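Local coordinates for DUF4973 domain-containing protein (Bacteroides thetaiotaomicron, PDB 4QNI) that is of unknown function but probably acts as an auxiliary nutrient-binding protein, with an E-set-like N-terminal region joined to a C-terminal region built largely of beta strands, at residues 194-199 / 307-312; 104-109 / 138-143; 283-288 / 325-330; 131-136 / 232-237. All coordinates share one frame; numbering follows the deposited sequence.

Interaction 1 (194-199 / 307-312); sequences PIETAE and RYHVKG
E196 and H309 meet through one polar pair, a small contact between carboxylate and imidazole edge. The close part is this edge, where ND1 donates to E196 OE2 at 2.8 Å and, more weakly, to E196 OE1 at 3.1 Å. The carboxylate and ring planes stand 83° apart, and ND1 approaches OE2 from above the carboxylate plane. With its CG anti to the backbone N (chi1 -172°), H309 turns this nitrogen toward the glutamate, whose extended chain bridges the 8.0 Å between the two CA atoms. Deeper in the sheet the imidazole is held again, by a hydrogen bond from NE2 to D293 and by stacking on Y295, whose OH also makes a weak hydrogen bond with E196 OE2. Carboxylates at both ring nitrogens would probably favour a doubly protonated imidazole. The other side is looser: E196 is partly exposed, and K311 NZ stays 6.8 Å from E196 OE1. With an alanine in place of E196, ND1 of H309 would probably lose its carboxylate mate and the ring one of its rotational restraints. This is a histidine-carboxylate hydrogen bond reaching across strand 180-188, near one margin of an antiparallel sheet.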
# COMPACT_ATOMS: atom_id res chain seq x y z
N PRO A 194 -50.53 4.40 -6.33
CA PRO A 194 -49.46 5.25 -5.77
C PRO A 194 -48.69 6.06 -6.81
O PRO A 194 -48.39 5.57 -7.89
CB PRO A 194 -48.53 4.24 -5.09
CG PRO A 194 -49.26 2.94 -5.07
CD PRO A 194 -50.16 2.98 -6.25
N ILE A 195 -48.37 7.30 -6.44
CA ILE A 195 -47.50 8.19 -7.21
C ILE A 195 -46.14 7.94 -6.61
O ILE A 195 -45.97 8.01 -5.39
CB ILE A 195 -47.91 9.69 -7.19
CG1 ILE A 195 -49.39 9.88 -7.57
CG2 ILE A 195 -46.98 10.53 -8.08
CD1 ILE A 195 -50.05 11.13 -6.94
N GLU A 196 -45.19 7.57 -7.45
CA GLU A 196 -43.85 7.21 -7.03
C GLU A 196 -42.81 8.04 -7.67
O GLU A 196 -43.00 8.53 -8.77
CB GLU A 196 -43.55 5.76 -7.40
CG GLU A 196 -44.28 4.76 -6.54
CD GLU A 196 -44.24 3.37 -7.13
OE1 GLU A 196 -43.19 3.00 -7.71
OE2 GLU A 196 -45.25 2.65 -6.98
N THR A 197 -41.66 8.13 -7.01
CA THR A 197 -40.51 8.84 -7.54
C THR A 197 -40.02 8.12 -8.77
O THR A 197 -40.13 6.89 -8.87
CB THR A 197 -39.41 8.97 -6.51
OG1 THR A 197 -39.01 7.67 -6.09
CG2 THR A 197 -39.82 9.83 -5.35
N ALA A 198 -39.55 8.90 -9.73
CA ALA A 198 -39.01 8.38 -10.96
C ALA A 198 -37.64 7.71 -10.69
O ALA A 198 -37.46 6.54 -11.02
CB ALA A 198 -38.87 9.50 -11.95
N GLU A 199 -36.73 8.43 -10.01
CA GLU A 199 -35.39 7.95 -9.67
C GLU A 199 -35.46 6.84 -8.63
O GLU A 199 -36.37 6.82 -7.80
CB GLU A 199 -34.48 9.09 -9.19
N ARG A 307 -42.28 5.97 2.75
CA ARG A 307 -42.85 4.75 2.19
C ARG A 307 -42.11 4.35 0.91
O ARG A 307 -42.14 5.07 -0.09
CB ARG A 307 -44.34 4.91 1.94
CG ARG A 307 -44.99 3.61 1.49
CD ARG A 307 -46.45 3.59 1.86
NE ARG A 307 -47.07 2.29 1.63
CZ ARG A 307 -47.01 1.26 2.46
NH1 ARG A 307 -46.31 1.35 3.59
NH2 ARG A 307 -47.63 0.13 2.17
N TYR A 308 -41.44 3.19 0.96
CA TYR A 308 -40.69 2.68 -0.19
C TYR A 308 -41.43 1.62 -0.94
O TYR A 308 -42.14 0.82 -0.33
CB TYR A 308 -39.35 2.10 0.26
CG TYR A 308 -38.34 3.14 0.66
CD1 TYR A 308 -37.60 3.82 -0.30
CD2 TYR A 308 -38.11 3.44 2.00
CE1 TYR A 308 -36.65 4.76 0.06
CE2 TYR A 308 -37.16 4.39 2.37
CZ TYR A 308 -36.43 5.05 1.40
OH TYR A 308 -35.49 5.99 1.73
N HIS A 309 -41.25 1.61 -2.27
CA HIS A 309 -41.70 0.58 -3.17
C HIS A 309 -40.45 -0.16 -3.66
O HIS A 309 -39.62 0.42 -4.37
CB HIS A 309 -42.55 1.12 -4.33
CG HIS A 309 -43.18 0.04 -5.17
ND1 HIS A 309 -43.89 0.35 -6.32
CD2 HIS A 309 -43.21 -1.31 -5.00
CE1 HIS A 309 -44.31 -0.81 -6.82
NE2 HIS A 309 -43.92 -1.83 -6.06
N VAL A 310 -40.29 -1.41 -3.23
CA VAL A 310 -39.17 -2.29 -3.57
C VAL A 310 -39.68 -3.27 -4.61
O VAL A 310 -40.70 -3.93 -4.37
CB VAL A 310 -38.66 -3.01 -2.28
CG1 VAL A 310 -37.48 -3.92 -2.58
CG2 VAL A 310 -38.34 -1.98 -1.19
N LYS A 311 -39.02 -3.33 -5.79
CA LYS A 311 -39.51 -4.15 -6.89
C LYS A 311 -38.40 -4.61 -7.84
O LYS A 311 -37.45 -3.87 -8.08
CB LYS A 311 -40.55 -3.33 -7.68
CG LYS A 311 -41.32 -4.06 -8.75
CD LYS A 311 -42.24 -3.10 -9.43
CE LYS A 311 -42.94 -3.70 -10.62
NZ LYS A 311 -43.89 -2.72 -11.23
N GLY A 312 -38.55 -5.83 -8.38
CA GLY A 312 -37.60 -6.38 -9.32
C GLY A 312 -37.16 -7.81 -9.11
O GLY A 312 -37.90 -8.67 -8.59

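Interaction 2 (104-109 / 138-143); sequences ASYPES and LPLQIV
A104 and L138 lie abreast with their CA atoms 8.0 Å apart, and two residues on, the CA atoms of Y106 and L140 are 10.1 Å apart, so the two segments draw apart over this part while running in the same general direction. Such spacing is that of layers facing each other: strand 104-105 belongs to a three-stranded antiparallel sheet and strand 135-142 to a mixed sheet, and their packing is consistent with the beta sandwich expected of an E-set-like region. The example illustrates how residues two apart on each segment point into a common interior while their neighbours S105 and P139 point away from it.

The contact is wholly apolar. At its start the methyl of A104 faces one branch of L138, CB to CD2 at 4.3 Å. The other branch, CD1, approaches Y106 CE1 obliquely at 4.2 Å, so one leucine serves both partners. Y106 itself carries CG between its backbone N and carbonyl carbon (chi1 51°), which swings the phenol toward the facing layer, where it and L140 slide past each other in opposite directions. L123 of the adjoining strand 118-126 and H72 of strand 66-72 also touch the tyrosine, and F15 of a neighbouring subunit packs on L140. The closest approach is a CH-pi contact: L140 CD2 lies over one face of the Y106 ring, 3.6 Å from its centroid and 21° off the normal, displaced toward the rim so that its nearest ring atom is CZ, at 3.4 Å.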
# COMPACT_ATOMS: atom_id res chain seq x y z
N ALA A 104 -22.69 -22.84 19.37
CA ALA A 104 -21.41 -23.39 19.03
C ALA A 104 -20.73 -24.10 20.19
O ALA A 104 -20.80 -23.65 21.33
CB ALA A 104 -20.51 -22.26 18.57
N SER A 105 -20.00 -25.15 19.87
CA SER A 105 -19.14 -25.87 20.79
C SER A 105 -17.84 -26.22 20.04
O SER A 105 -17.83 -26.29 18.80
CB SER A 105 -19.83 -27.10 21.35
OG SER A 105 -20.03 -28.05 20.31
N TYR A 106 -16.76 -26.43 20.78
CA TYR A 106 -15.45 -26.80 20.24
C TYR A 106 -14.59 -27.41 21.36
O TYR A 106 -14.79 -27.08 22.54
CB TYR A 106 -14.73 -25.57 19.59
CG TYR A 106 -14.68 -24.35 20.49
CD1 TYR A 106 -15.74 -23.45 20.54
CD2 TYR A 106 -13.59 -24.13 21.33
CE1 TYR A 106 -15.74 -22.39 21.44
CE2 TYR A 106 -13.58 -23.05 22.22
CZ TYR A 106 -14.66 -22.20 22.28
OH TYR A 106 -14.66 -21.14 23.17
N PRO A 107 -13.60 -28.28 21.03
CA PRO A 107 -12.73 -28.77 22.10
C PRO A 107 -11.86 -27.63 22.63
O PRO A 107 -11.54 -26.71 21.88
CB PRO A 107 -11.89 -29.85 21.43
CG PRO A 107 -11.98 -29.60 19.99
CD PRO A 107 -13.20 -28.79 19.70
N GLU A 108 -11.55 -27.65 23.94
CA GLU A 108 -10.70 -26.62 24.53
C GLU A 108 -9.24 -27.03 24.36
O GLU A 108 -8.35 -26.23 24.62
CB GLU A 108 -11.05 -26.39 25.99
CG GLU A 108 -12.09 -25.29 26.18
CD GLU A 108 -12.83 -25.35 27.51
OE1 GLU A 108 -12.22 -25.00 28.54
OE2 GLU A 108 -14.01 -25.76 27.51
N SER A 109 -9.01 -28.25 23.84
CA SER A 109 -7.69 -28.82 23.65
C SER A 109 -7.63 -29.62 22.33
O SER A 109 -8.54 -30.39 22.02
CB SER A 109 -7.34 -29.70 24.86
OG SER A 109 -6.44 -30.75 24.57
N LEU A 138 -17.84 -15.86 16.49
CA LEU A 138 -17.26 -16.76 17.47
C LEU A 138 -15.82 -16.32 17.71
O LEU A 138 -14.99 -16.51 16.82
CB LEU A 138 -17.34 -18.24 17.01
CG LEU A 138 -16.76 -19.28 17.97
CD1 LEU A 138 -17.50 -19.28 19.30
CD2 LEU A 138 -16.76 -20.69 17.31
N PRO A 139 -15.51 -15.68 18.88
CA PRO A 139 -14.12 -15.21 19.12
C PRO A 139 -13.26 -16.27 19.84
O PRO A 139 -13.64 -16.73 20.90
CB PRO A 139 -14.33 -13.96 19.96
CG PRO A 139 -15.62 -14.23 20.77
CD PRO A 139 -16.39 -15.32 20.02
N LEU A 140 -12.10 -16.64 19.27
CA LEU A 140 -11.21 -17.67 19.81
C LEU A 140 -9.78 -17.20 19.90
O LEU A 140 -9.36 -16.37 19.12
CB LEU A 140 -11.23 -18.96 18.93
CG LEU A 140 -12.61 -19.59 18.66
CD1 LEU A 140 -12.55 -20.51 17.46
CD2 LEU A 140 -13.11 -20.33 19.86
N GLN A 141 -9.00 -17.82 20.79
CA GLN A 141 -7.58 -17.52 20.91
C GLN A 141 -6.80 -18.78 21.22
O GLN A 141 -7.34 -19.71 21.84
CB GLN A 141 -7.34 -16.46 22.01
CG GLN A 141 -7.80 -16.90 23.39
CD GLN A 141 -7.60 -15.89 24.50
OE1 GLN A 141 -8.47 -15.72 25.37
NE2 GLN A 141 -6.45 -15.24 24.53
N ILE A 142 -5.53 -18.81 20.80
CA ILE A 142 -4.56 -19.83 21.19
C ILE A 142 -4.10 -19.41 22.59
O ILE A 142 -3.69 -18.26 22.76
CB ILE A 142 -3.38 -19.98 20.20
CG1 ILE A 142 -3.83 -20.34 18.73
CG2 ILE A 142 -2.33 -20.93 20.77
CD1 ILE A 142 -4.61 -21.61 18.51
N VAL A 143 -4.25 -20.29 23.58
CA VAL A 143 -3.89 -19.99 24.97
C VAL A 143 -2.39 -20.20 25.15
O VAL A 143 -1.86 -21.20 24.71
CB VAL A 143 -4.73 -20.83 25.97
CG1 VAL A 143 -4.25 -20.65 27.42
CG2 VAL A 143 -6.19 -20.48 25.86

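Interaction 3 (283-288 / 325-330); sequences EHRYVI and PDEDQA. With EDO (1,2-ethanediol), chain F.
E327 reaches from a loop to R285 on strand 282-298 and completes a salt-bridge network with E283 on the face of an antiparallel sheet, an example of how a charged pair helps tie a chain tail to a sheet. Along 325-330, P325 leads into a tight bend in which the carbonyl O of D326 accepts from the backbone N of D328 at 2.6 Å. With its positive phi, E327 sits at the centre of this classic gamma turn. Its side chain sets off with CG anti to the backbone N (chi1 -166°) and bends at the next torsion, bringing OE2 to R285 NH2 at 2.8 Å. The charges are well matched, but the hydrogen bond is weak, and the carboxylate plane is turned 62° from the guanidinium. Further on, D328 has a long, weak ion pair with R33, and A330 is buried against I320 of the neighbouring strand 306-321.

On the strand side, R285 bends twice along its chain, and its other terminal nitrogen, NH1, pairs with E283 OE1 at 2.6 Å. A methionine in place of R285 would probably leave the carboxylates of E283 and E327, whose OE1 atoms are 5.9 Å apart, facing each other without their shared cation. A 1,2-ethanediol, probably from the crystallisation liquor, also lies at the guanidinium edge and is hydrogen-bonded to the backbone O of D170. R285 NH2 donates to its O2 over 3.0 Å in a fairly straight bond of 161°.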
# COMPACT_ATOMS: atom_id res chain seq x y z
N GLU A 283 -18.05 -23.92 -11.97
CA GLU A 283 -19.47 -23.82 -12.26
C GLU A 283 -20.06 -22.60 -11.55
O GLU A 283 -19.86 -22.43 -10.34
CB GLU A 283 -20.15 -25.14 -11.83
CG GLU A 283 -21.67 -25.14 -11.83
CD GLU A 283 -22.28 -26.41 -11.26
OE1 GLU A 283 -21.79 -26.91 -10.22
OE2 GLU A 283 -23.24 -26.93 -11.87
N HIS A 284 -20.78 -21.76 -12.30
CA HIS A 284 -21.51 -20.62 -11.77
C HIS A 284 -22.94 -21.07 -11.54
O HIS A 284 -23.61 -21.45 -12.50
CB HIS A 284 -21.47 -19.43 -12.76
CG HIS A 284 -20.09 -18.98 -13.14
ND1 HIS A 284 -19.27 -18.31 -12.24
CD2 HIS A 284 -19.45 -19.09 -14.32
CE1 HIS A 284 -18.16 -18.06 -12.90
NE2 HIS A 284 -18.22 -18.50 -14.15
N ARG A 285 -23.38 -21.10 -10.27
CA ARG A 285 -24.76 -21.47 -9.93
C ARG A 285 -25.49 -20.21 -9.61
O ARG A 285 -24.95 -19.33 -8.93
CB ARG A 285 -24.84 -22.49 -8.78
CG ARG A 285 -24.28 -23.86 -9.17
CD ARG A 285 -25.29 -24.98 -8.98
NE ARG A 285 -25.15 -25.63 -7.68
CZ ARG A 285 -24.38 -26.69 -7.45
NH1 ARG A 285 -23.68 -27.25 -8.42
NH2 ARG A 285 -24.32 -27.21 -6.23
N TYR A 286 -26.70 -20.10 -10.11
CA TYR A 286 -27.50 -18.90 -9.92
C TYR A 286 -28.81 -19.18 -9.26
O TYR A 286 -29.46 -20.18 -9.57
CB TYR A 286 -27.77 -18.23 -11.28
CG TYR A 286 -26.51 -17.86 -12.02
CD1 TYR A 286 -25.75 -16.76 -11.63
CD2 TYR A 286 -26.06 -18.61 -13.11
CE1 TYR A 286 -24.60 -16.39 -12.33
CE2 TYR A 286 -24.90 -18.26 -13.80
CZ TYR A 286 -24.17 -17.14 -13.41
OH TYR A 286 -23.03 -16.77 -14.07
N VAL A 287 -29.22 -18.29 -8.36
CA VAL A 287 -30.55 -18.34 -7.77
C VAL A 287 -31.21 -17.07 -8.28
O VAL A 287 -30.73 -15.98 -7.95
CB VAL A 287 -30.60 -18.49 -6.23
CG1 VAL A 287 -32.06 -18.47 -5.74
CG2 VAL A 287 -29.89 -19.76 -5.78
N ILE A 288 -32.24 -17.18 -9.13
CA ILE A 288 -32.90 -15.98 -9.64
C ILE A 288 -34.28 -15.85 -9.00
O ILE A 288 -35.08 -16.76 -9.12
CB ILE A 288 -32.98 -16.04 -11.19
CG1 ILE A 288 -31.54 -16.02 -11.78
CG2 ILE A 288 -33.86 -14.91 -11.77
CD1 ILE A 288 -31.47 -16.31 -13.24
N PRO A 325 -14.86 -32.46 -4.47
CA PRO A 325 -16.13 -33.17 -4.71
C PRO A 325 -17.12 -33.15 -3.53
O PRO A 325 -18.18 -33.77 -3.63
CB PRO A 325 -15.67 -34.60 -5.00
CG PRO A 325 -14.36 -34.74 -4.24
CD PRO A 325 -13.85 -33.36 -3.87
N ASP A 326 -16.77 -32.43 -2.43
CA ASP A 326 -17.56 -32.32 -1.20
C ASP A 326 -18.82 -31.43 -1.38
O ASP A 326 -19.72 -31.50 -0.53
CB ASP A 326 -16.69 -31.77 -0.06
N GLU A 327 -18.87 -30.62 -2.46
CA GLU A 327 -19.92 -29.66 -2.83
C GLU A 327 -20.07 -28.55 -1.78
O GLU A 327 -20.07 -27.37 -2.14
CB GLU A 327 -21.28 -30.32 -3.15
CG GLU A 327 -22.23 -29.36 -3.86
CD GLU A 327 -23.24 -29.94 -4.83
OE1 GLU A 327 -22.83 -30.66 -5.77
OE2 GLU A 327 -24.43 -29.59 -4.71
N ASP A 328 -20.20 -28.92 -0.48
CA ASP A 328 -20.29 -28.01 0.68
C ASP A 328 -18.92 -27.32 0.87
O ASP A 328 -18.85 -26.19 1.35
CB ASP A 328 -20.74 -28.77 1.96
CG ASP A 328 -22.24 -29.06 2.14
OD1 ASP A 328 -23.06 -28.28 1.60
OD2 ASP A 328 -22.58 -30.00 2.90
N GLN A 329 -17.83 -27.99 0.44
CA GLN A 329 -16.46 -27.48 0.52
C GLN A 329 -15.98 -26.86 -0.80
O GLN A 329 -15.06 -26.03 -0.78
CB GLN A 329 -15.50 -28.60 0.95
CG GLN A 329 -15.55 -28.93 2.43
CD GLN A 329 -14.23 -29.50 2.90
OE1 GLN A 329 -13.29 -28.78 3.25
NE2 GLN A 329 -14.12 -30.83 2.88
N ALA A 330 -16.61 -27.25 -1.94
CA ALA A 330 -16.26 -26.81 -3.31
C ALA A 330 -16.53 -25.31 -3.59
O ALA A 330 -15.98 -24.80 -4.58
CB ALA A 330 -17.01 -27.65 -4.33
C1 EDO F . -27.38 -23.54 -5.00
O1 EDO F . -27.27 -22.16 -5.33
C2 EDO F . -25.97 -24.13 -4.75
O2 EDO F . -26.05 -25.52 -4.43

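Interaction 4 (131-136 / 232-237); sequences DMSEKW and KYKIKF. With EDO (1,2-ethanediol), chain G.
The torsions of K234 and D131 bring ammonium and carboxylate together. The lysine sets CG anti to its carbonyl carbon (chi1 -63°), runs out nearly straight and then bends at chi3 (84°); the aspartate, with CG opposite its own backbone N (chi1 -171°), turns its carboxylate to meet the ammonium group. The salt bridge, K234 NZ to D131 OD1 at 2.8 Å, is modelled with some doubt about the place of OD1. The same oxygen appears to accept from the backbone N of S133, forming an Asx turn within the type I beta turn from D131 to E134. On the way to the carboxylate the aliphatic part of K234 passes S133, whose OG lies 3.3 Å from K234 CD. A 1,2-ethanediol, probably from the crystallisation liquor, takes a second hydrogen bond from NZ through its O1 at 2.9 Å, and F217 adds a cation-pi contact to the lysine. Behind the turn, W136 NE1 makes a weak hydrogen bond to D131 O at 2.9 Å.

The contact joins the two parts of the chain: the turn precedes strand 135-142 of the N-terminal region, while K234 opens strand 234-240 of the large C-terminal sheet. Nearby, E134 forms a salt bridge with R231 and S133 O bonds to R230; strand 234-240 itself runs between strands 215-219 and 244-250.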
# COMPACT_ATOMS: atom_id res chain seq x y z
N ASP A 131 -31.09 -15.97 14.96
CA ASP A 131 -31.52 -14.69 14.42
C ASP A 131 -30.26 -14.05 13.88
O ASP A 131 -29.40 -13.60 14.64
CB ASP A 131 -32.20 -13.82 15.50
CG ASP A 131 -32.86 -12.56 14.94
OD1 ASP A 131 -32.47 -12.12 13.84
OD2 ASP A 131 -33.78 -12.03 15.59
N MSE A 132 -30.11 -14.06 12.55
CA MSE A 132 -28.92 -13.55 11.88
C MSE A 132 -28.84 -12.01 11.90
O MSE A 132 -27.83 -11.44 11.46
CB MSE A 132 -28.80 -14.13 10.47
CG MSE A 132 -28.42 -15.62 10.47
SE MSE A 132 -26.63 -15.93 11.22
CE MSE A 132 -25.58 -15.16 9.80
N SER A 133 -29.87 -11.34 12.50
CA SER A 133 -29.94 -9.89 12.74
C SER A 133 -28.83 -9.48 13.67
O SER A 133 -28.32 -8.36 13.60
CB SER A 133 -31.27 -9.52 13.36
OG SER A 133 -32.08 -9.00 12.33
N GLU A 134 -28.48 -10.40 14.57
CA GLU A 134 -27.34 -10.29 15.47
C GLU A 134 -26.17 -10.65 14.62
O GLU A 134 -26.24 -11.63 13.88
CB GLU A 134 -27.48 -11.26 16.67
CG GLU A 134 -28.82 -11.25 17.38
CD GLU A 134 -29.23 -9.95 18.04
OE1 GLU A 134 -28.35 -9.23 18.56
OE2 GLU A 134 -30.45 -9.64 18.01
N LYS A 135 -25.13 -9.85 14.63
CA LYS A 135 -23.98 -10.14 13.76
C LYS A 135 -23.10 -11.15 14.52
O LYS A 135 -22.09 -10.77 15.11
CB LYS A 135 -23.27 -8.82 13.40
CG LYS A 135 -24.17 -7.83 12.61
CD LYS A 135 -23.75 -6.34 12.73
CE LYS A 135 -22.33 -6.05 12.29
NZ LYS A 135 -22.10 -4.58 12.19
N TRP A 136 -23.59 -12.41 14.61
CA TRP A 136 -22.99 -13.48 15.41
C TRP A 136 -21.56 -13.76 14.99
O TRP A 136 -21.28 -13.99 13.81
CB TRP A 136 -23.81 -14.77 15.35
CG TRP A 136 -25.14 -14.67 16.06
CD1 TRP A 136 -26.38 -14.71 15.48
CD2 TRP A 136 -25.36 -14.51 17.47
NE1 TRP A 136 -27.35 -14.63 16.45
CE2 TRP A 136 -26.76 -14.51 17.68
CE3 TRP A 136 -24.52 -14.43 18.60
CZ2 TRP A 136 -27.33 -14.39 18.96
CZ3 TRP A 136 -25.08 -14.31 19.86
CH2 TRP A 136 -26.47 -14.29 20.03
N LYS A 232 -36.23 -4.09 12.94
CA LYS A 232 -37.59 -3.66 12.65
C LYS A 232 -37.94 -3.92 11.16
O LYS A 232 -39.12 -3.85 10.80
CB LYS A 232 -37.73 -2.14 12.96
CG LYS A 232 -38.48 -1.78 14.24
CD LYS A 232 -38.68 -0.25 14.42
CE LYS A 232 -39.91 0.32 13.72
NZ LYS A 232 -40.26 1.70 14.19
N TYR A 233 -36.93 -4.20 10.30
CA TYR A 233 -37.13 -4.32 8.85
C TYR A 233 -36.71 -5.67 8.21
O TYR A 233 -36.16 -5.66 7.10
CB TYR A 233 -36.39 -3.15 8.18
CG TYR A 233 -36.84 -1.81 8.72
CD1 TYR A 233 -38.04 -1.24 8.31
CD2 TYR A 233 -36.09 -1.13 9.68
CE1 TYR A 233 -38.48 -0.03 8.83
CE2 TYR A 233 -36.52 0.09 10.21
CZ TYR A 233 -37.72 0.63 9.78
OH TYR A 233 -38.17 1.82 10.29
N LYS A 234 -37.06 -6.83 8.83
CA LYS A 234 -36.72 -8.13 8.24
C LYS A 234 -37.82 -8.65 7.29
O LYS A 234 -38.98 -8.81 7.70
CB LYS A 234 -36.42 -9.19 9.31
CG LYS A 234 -35.21 -8.84 10.16
CD LYS A 234 -35.20 -9.60 11.47
CE LYS A 234 -34.62 -10.98 11.34
NZ LYS A 234 -34.88 -11.75 12.56
N ILE A 235 -37.44 -8.93 6.03
CA ILE A 235 -38.35 -9.45 5.02
C ILE A 235 -37.97 -10.92 4.75
O ILE A 235 -36.88 -11.19 4.25
CB ILE A 235 -38.32 -8.58 3.72
CG1 ILE A 235 -38.55 -7.06 4.00
CG2 ILE A 235 -39.29 -9.13 2.66
CD1 ILE A 235 -39.85 -6.63 4.88
N LYS A 236 -38.87 -11.85 5.08
CA LYS A 236 -38.67 -13.29 4.93
C LYS A 236 -38.96 -13.77 3.55
O LYS A 236 -39.96 -13.37 2.96
CB LYS A 236 -39.55 -14.06 5.92
CG LYS A 236 -39.13 -13.93 7.38
CD LYS A 236 -40.18 -14.49 8.35
CE LYS A 236 -40.39 -16.00 8.29
NZ LYS A 236 -41.59 -16.44 9.07
N PHE A 237 -38.08 -14.65 3.02
CA PHE A 237 -38.22 -15.30 1.70
C PHE A 237 -38.20 -16.81 1.88
O PHE A 237 -37.18 -17.38 2.29
CB PHE A 237 -37.11 -14.86 0.72
CG PHE A 237 -37.19 -13.42 0.27
CD1 PHE A 237 -36.77 -12.38 1.10
CD2 PHE A 237 -37.59 -13.10 -1.04
CE1 PHE A 237 -36.81 -11.05 0.66
CE2 PHE A 237 -37.61 -11.77 -1.48
CZ PHE A 237 -37.27 -10.75 -0.62
C1 EDO G . -35.62 -15.01 11.99
O1 EDO G . -34.32 -14.50 11.72
C2 EDO G . -35.53 -16.25 12.90
O2 EDO G . -35.36 -15.85 14.26

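How the interactions relate
Chemistry follows place in these four contacts. Interaction 2 is the apolar one, between facing layers of the N-terminal region, whereas the other three are polar and reach the same antiparallel sheet of the C-terminal region. Interactions 1, 2 and 4 are partly buried, and interaction 3 lies at the surface, tying the chain's tail to strand 282-298. Interaction 1, on the neighbouring strand 306-321, pairs its carboxylate with a histidine rather than with a lysine or arginine. Interactions 2 and 4 share strand 135-142, yet one packs its side chains between two facing sheets and the other bridges the two regions. The centres of interactions 1 and 2 lie about 47 Å apart, on opposite sides of the chain's centre.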